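Local atomic coordinates of enolase from the environmental genome shotgun sequencing of the Sargasso Sea (PDB entry 2QGY), a protein that is of unknown function but, as a magnesium-binding member of the enolase superfamily, probably catalyses a reaction on a carboxylate substrate. Residues T150-Y161 with F183-V191. Residues are numbered along the deposited sequence; the frame is centred on the assembly and turned at random.
Sequences TNDYLRQIEKFY and FVEKVREIV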
loop_
_atom_site.group_PDB
_atom_site.type_symbol
_atom_site.label_atom_id
_atom_site.label_comp_id
_atom_site.label_asym_id
_atom_site.label_seq_id
_atom_site.Cartn_x
_atom_site.Cartn_y
_atom_site.Cartn_z
ATOM N N THR A 150 -14.407 -13.397 -28.002
ATOM C CA THR A 150 -15.367 -12.299 -28.058
ATOM C C THR A 150 -16.836 -12.777 -28.094
ATOM O O THR A 150 -17.710 -12.144 -27.482
ATOM C CB THR A 150 -15.045 -11.372 -29.265
ATOM O OG1 THR A 150 -13.777 -10.731 -29.047
ATOM C CG2 THR A 150 -16.108 -10.310 -29.448
ATOM N N ASN A 151 -17.092 -13.889 -28.798
ATOM C CA ASN A 151 -18.436 -14.483 -28.884
ATOM C C ASN A 151 -19.007 -14.906 -27.553
ATOM O O ASN A 151 -20.195 -14.715 -27.305
ATOM C CB ASN A 151 -18.457 -15.688 -29.819
ATOM C CG ASN A 151 -18.260 -15.304 -31.268
ATOM O OD1 ASN A 151 -18.729 -14.251 -31.717
ATOM N ND2 ASN A 151 -17.569 -16.163 -32.016
ATOM N N ASP A 152 -18.169 -15.510 -26.705
ATOM C CA ASP A 152 -18.610 -15.917 -25.366
ATOM C C ASP A 152 -19.013 -14.691 -24.556
ATOM O O ASP A 152 -20.013 -14.716 -23.853
ATOM C CB ASP A 152 -17.517 -16.709 -24.641
ATOM C CG ASP A 152 -17.180 -18.031 -25.338
ATOM O OD1 ASP A 152 -18.081 -18.614 -25.988
ATOM O OD2 ASP A 152 -16.008 -18.475 -25.251
ATOM N N TYR A 153 -18.251 -13.607 -24.685
ATOM C CA TYR A 153 -18.613 -12.366 -24.007
ATOM C C TYR A 153 -19.944 -11.821 -24.508
ATOM O O TYR A 153 -20.803 -11.456 -23.710
ATOM C CB TYR A 153 -17.510 -11.322 -24.117
ATOM C CG TYR A 153 -16.488 -11.438 -23.029
ATOM C CD1 TYR A 153 -15.441 -12.355 -23.130
ATOM C CD2 TYR A 153 -16.572 -10.644 -21.883
ATOM C CE1 TYR A 153 -14.492 -12.469 -22.120
ATOM C CE2 TYR A 153 -15.621 -10.746 -20.870
ATOM C CZ TYR A 153 -14.591 -11.660 -20.996
ATOM O OH TYR A 153 -13.641 -11.780 -20.005
ATOM N N LEU A 154 -20.129 -11.823 -25.827
ATOM C CA LEU A 154 -21.385 -11.347 -26.431
ATOM C C LEU A 154 -22.640 -12.051 -25.929
ATOM O O LEU A 154 -23.634 -11.389 -25.637
ATOM C CB LEU A 154 -21.309 -11.371 -27.966
ATOM C CG LEU A 154 -20.230 -10.485 -28.590
ATOM C CD1 LEU A 154 -20.104 -10.806 -30.067
ATOM C CD2 LEU A 154 -20.496 -8.998 -28.380
ATOM N N ARG A 155 -22.594 -13.378 -25.809
ATOM C CA ARG A 155 -23.733 -14.147 -25.304
ATOM C C ARG A 155 -23.967 -13.843 -23.820
ATOM O O ARG A 155 -25.108 -13.785 -23.359
ATOM C CB ARG A 155 -23.538 -15.657 -25.519
ATOM C CG ARG A 155 -23.461 -16.100 -27.001
ATOM C CD ARG A 155 -23.055 -17.583 -27.169
ATOM N NE ARG A 155 -21.764 -17.900 -26.541
ATOM C CZ ARG A 155 -21.623 -18.584 -25.403
ATOM N NH1 ARG A 155 -22.695 -19.050 -24.757
ATOM N NH2 ARG A 155 -20.409 -18.807 -24.904
ATOM N N GLN A 156 -22.880 -13.610 -23.083
ATOM C CA GLN A 156 -22.999 -13.182 -21.684
ATOM C C GLN A 156 -23.574 -11.776 -21.600
ATOM O O GLN A 156 -24.330 -11.466 -20.686
ATOM C CB GLN A 156 -21.645 -13.236 -20.975
ATOM C CG GLN A 156 -21.700 -13.012 -19.436
ATOM C CD GLN A 156 -22.287 -14.175 -18.650
ATOM O OE1 GLN A 156 -22.934 -15.061 -19.205
ATOM N NE2 GLN A 156 -22.058 -14.174 -17.339
ATOM N N ILE A 157 -23.199 -10.922 -22.547
ATOM C CA ILE A 157 -23.734 -9.553 -22.584
ATOM C C ILE A 157 -25.230 -9.553 -22.964
ATOM O O ILE A 157 -25.981 -8.753 -22.444
ATOM C CB ILE A 157 -22.835 -8.606 -23.458
ATOM C CG1 ILE A 157 -21.523 -8.317 -22.717
ATOM C CG2 ILE A 157 -23.533 -7.277 -23.755
ATOM C CD1 ILE A 157 -20.334 -8.217 -23.609
ATOM N N GLU A 158 -25.665 -10.465 -23.840
ATOM C CA GLU A 158 -27.108 -10.668 -24.091
ATOM C C GLU A 158 -27.885 -11.039 -22.824
ATOM O O GLU A 158 -29.008 -10.563 -22.605
ATOM C CB GLU A 158 -27.330 -11.780 -25.104
ATOM C CG GLU A 158 -27.255 -11.386 -26.547
ATOM C CD GLU A 158 -27.276 -12.603 -27.436
ATOM O OE1 GLU A 158 -28.019 -13.566 -27.088
ATOM O OE2 GLU A 158 -26.540 -12.601 -28.458
ATOM N N LYS A 159 -27.287 -11.915 -22.020
ATOM C CA LYS A 159 -27.874 -12.386 -20.772
ATOM C C LYS A 159 -28.082 -11.200 -19.833
ATOM O O LYS A 159 -29.181 -10.962 -19.369
ATOM C CB LYS A 159 -26.967 -13.450 -20.148
ATOM C CG LYS A 159 -27.501 -14.094 -18.876
ATOM C CD LYS A 159 -26.419 -14.924 -18.149
ATOM C CE LYS A 159 -26.133 -16.269 -18.839
ATOM N NZ LYS A 159 -24.968 -17.029 -18.237
ATOM N N PHE A 160 -27.006 -10.462 -19.559
ATOM C CA PHE A 160 -27.078 -9.236 -18.767
ATOM C C PHE A 160 -28.131 -8.233 -19.308
ATOM O O PHE A 160 -28.899 -7.648 -18.552
ATOM C CB PHE A 160 -25.689 -8.562 -18.730
ATOM C CG PHE A 160 -24.643 -9.294 -17.875
ATOM C CD1 PHE A 160 -24.854 -10.590 -17.396
ATOM C CD2 PHE A 160 -23.448 -8.657 -17.537
ATOM C CE1 PHE A 160 -23.897 -11.253 -16.634
ATOM C CE2 PHE A 160 -22.475 -9.311 -16.766
ATOM C CZ PHE A 160 -22.704 -10.609 -16.300
ATOM N N TYR A 161 -28.133 -8.013 -20.614
ATOM C CA TYR A 161 -29.125 -7.120 -21.243
ATOM C C TYR A 161 -30.543 -7.534 -20.817
ATOM O O TYR A 161 -31.308 -6.721 -20.290
ATOM C CB TYR A 161 -28.946 -7.117 -22.776
ATOM C CG TYR A 161 -30.089 -6.489 -23.547
ATOM C CD1 TYR A 161 -30.243 -5.106 -23.598
ATOM C CD2 TYR A 161 -31.014 -7.284 -24.242
ATOM C CE1 TYR A 161 -31.289 -4.517 -24.298
ATOM C CE2 TYR A 161 -32.077 -6.704 -24.950
ATOM C CZ TYR A 161 -32.198 -5.317 -24.982
ATOM O OH TYR A 161 -33.237 -4.723 -25.678
ATOM N N PHE A 183 -15.680 -5.076 -31.063
ATOM C CA PHE A 183 -16.277 -5.535 -29.829
ATOM C C PHE A 183 -17.246 -4.507 -29.243
ATOM O O PHE A 183 -18.369 -4.865 -28.897
ATOM C CB PHE A 183 -15.189 -5.924 -28.828
ATOM C CG PHE A 183 -15.727 -6.452 -27.535
ATOM C CD1 PHE A 183 -16.747 -7.406 -27.523
ATOM C CD2 PHE A 183 -15.238 -5.979 -26.321
ATOM C CE1 PHE A 183 -17.263 -7.895 -26.324
ATOM C CE2 PHE A 183 -15.741 -6.460 -25.119
ATOM C CZ PHE A 183 -16.761 -7.412 -25.110
ATOM N N VAL A 184 -16.837 -3.240 -29.156
ATOM C CA VAL A 184 -17.730 -2.201 -28.616
ATOM C C VAL A 184 -18.967 -2.049 -29.507
ATOM O O VAL A 184 -20.088 -1.909 -29.012
ATOM C CB VAL A 184 -17.015 -0.827 -28.401
ATOM C CG1 VAL A 184 -17.964 0.180 -27.818
ATOM C CG2 VAL A 184 -15.799 -0.968 -27.476
ATOM N N GLU A 185 -18.759 -2.097 -30.820
ATOM C CA GLU A 185 -19.855 -1.942 -31.780
ATOM C C GLU A 185 -20.917 -3.023 -31.628
ATOM O O GLU A 185 -22.111 -2.715 -31.501
ATOM C CB GLU A 185 -19.325 -1.913 -33.211
ATOM C CG GLU A 185 -20.390 -1.502 -34.231
ATOM C CD GLU A 185 -19.867 -1.465 -35.646
ATOM O OE1 GLU A 185 -18.649 -1.668 -35.852
ATOM O OE2 GLU A 185 -20.682 -1.228 -36.567
ATOM N N LYS A 186 -20.478 -4.282 -31.626
ATOM C CA LYS A 186 -21.363 -5.431 -31.399
ATOM C C LYS A 186 -22.102 -5.346 -30.065
ATOM O O LYS A 186 -23.292 -5.656 -29.985
ATOM C CB LYS A 186 -20.568 -6.736 -31.515
ATOM C CG LYS A 186 -20.052 -6.969 -32.940
ATOM C CD LYS A 186 -18.751 -7.780 -32.994
ATOM C CE LYS A 186 -18.960 -9.217 -33.457
ATOM N NZ LYS A 186 -17.688 -9.758 -33.995
ATOM N N VAL A 187 -21.415 -4.891 -29.013
ATOM C CA VAL A 187 -22.077 -4.739 -27.724
ATOM C C VAL A 187 -23.211 -3.712 -27.797
ATOM O O VAL A 187 -24.320 -3.959 -27.328
ATOM C CB VAL A 187 -21.079 -4.342 -26.587
ATOM C CG1 VAL A 187 -21.839 -3.958 -25.344
ATOM C CG2 VAL A 187 -20.107 -5.482 -26.302
ATOM N N ARG A 188 -22.919 -2.561 -28.382
ATOM C CA ARG A 188 -23.904 -1.488 -28.543
ATOM C C ARG A 188 -25.131 -1.968 -29.355
ATOM O O ARG A 188 -26.264 -1.553 -29.098
ATOM C CB ARG A 188 -23.214 -0.244 -29.144
ATOM C CG ARG A 188 -24.029 1.054 -29.152
ATOM C CD ARG A 188 -24.714 1.319 -27.839
ATOM N NE ARG A 188 -23.995 2.273 -27.004
ATOM C CZ ARG A 188 -24.312 2.546 -25.744
ATOM N NH1 ARG A 188 -25.326 1.910 -25.145
ATOM N NH2 ARG A 188 -23.596 3.432 -25.071
ATOM N N GLU A 189 -24.911 -2.901 -30.274
ATOM C CA GLU A 189 -25.998 -3.476 -31.068
ATOM C C GLU A 189 -26.911 -4.382 -30.253
ATOM O O GLU A 189 -28.117 -4.436 -30.485
ATOM C CB GLU A 189 -25.438 -4.258 -32.250
ATOM C CG GLU A 189 -26.457 -4.441 -33.344
ATOM C CD GLU A 189 -26.523 -5.858 -33.857
ATOM O OE1 GLU A 189 -25.446 -6.452 -34.112
ATOM O OE2 GLU A 189 -27.661 -6.369 -34.010
ATOM N N ILE A 190 -26.321 -5.103 -29.309
ATOM C CA ILE A 190 -27.055 -5.979 -28.415
ATOM C C ILE A 190 -27.887 -5.191 -27.410
ATOM O O ILE A 190 -29.046 -5.532 -27.156
ATOM C CB ILE A 190 -26.078 -6.917 -27.646
ATOM C CG1 ILE A 190 -25.313 -7.813 -28.630
ATOM C CG2 ILE A 190 -26.815 -7.725 -26.585
ATOM C CD1 ILE A 190 -24.250 -8.680 -27.989
ATOM N N VAL A 191 -27.296 -4.129 -26.855
ATOM C CA VAL A 191 -27.880 -3.428 -25.715
ATOM C C VAL A 191 -28.692 -2.197 -26.135
ATOM O O VAL A 191 -29.524 -1.707 -25.375
ATOM C CB VAL A 191 -26.794 -3.063 -24.618
ATOM C CG1 VAL A 191 -25.999 -4.311 -24.210
ATOM C CG2 VAL A 191 -25.849 -1.957 -25.086
#
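L154 projects from helix 150-161 into a hole formed by F183, K186, V187 and I190. CB lies 4.0 Å from CD1 of I190. A chi1 of -61° swings CG to the side of the backbone N, away from the carbonyl carbon, and directs the branch toward helix 183-191. Of the two methyls, CD1 meets CE of K186, whose aliphatic chain crosses the leucine at about a right angle, while CD2 goes deeper, 3.8 Å from CD1 of I190, and also touches CB of K186, CE1 of F183 and CG2 of V187. I190 CD1 also rests 3.6 Å from the backbone O of L154, an oxygen already bonded to the N of E158. The reciprocal knob is F183. A first torsion of -178° sends its ring out opposite the backbone N, in among T150, Y153, L154 and I157; CD1 comes 3.5 Å from CG2 of T150, and CZ lies against CD1 of I157. Helices 150-162 and 177-191 are consecutive outer helices of the TIM-type barrel domain, joined through strand 168-170 in a beta-alpha-beta-alpha succession, and their axes here run near parallel at -28°, 9.7 Å apart. I157 fills the inner side: CD1 packs 3.8 Å from CG2 of V187 and CG2 against CG1 of V191, and the same side chain touches I170 of the strand beneath, as F183 does. On the outer side, E158 lays its CG against CG2 of I190. At the C-terminal end the ring of Y161 lies over the carbonyl of I190, whose O sits 3.6 Å above the ring plane near its centre, while CE1 approaches the O of V191 obliquely. No hydrogen bond joins the two segments. Y153 touches F183 through CB, while its OH is bonded to the N of S144.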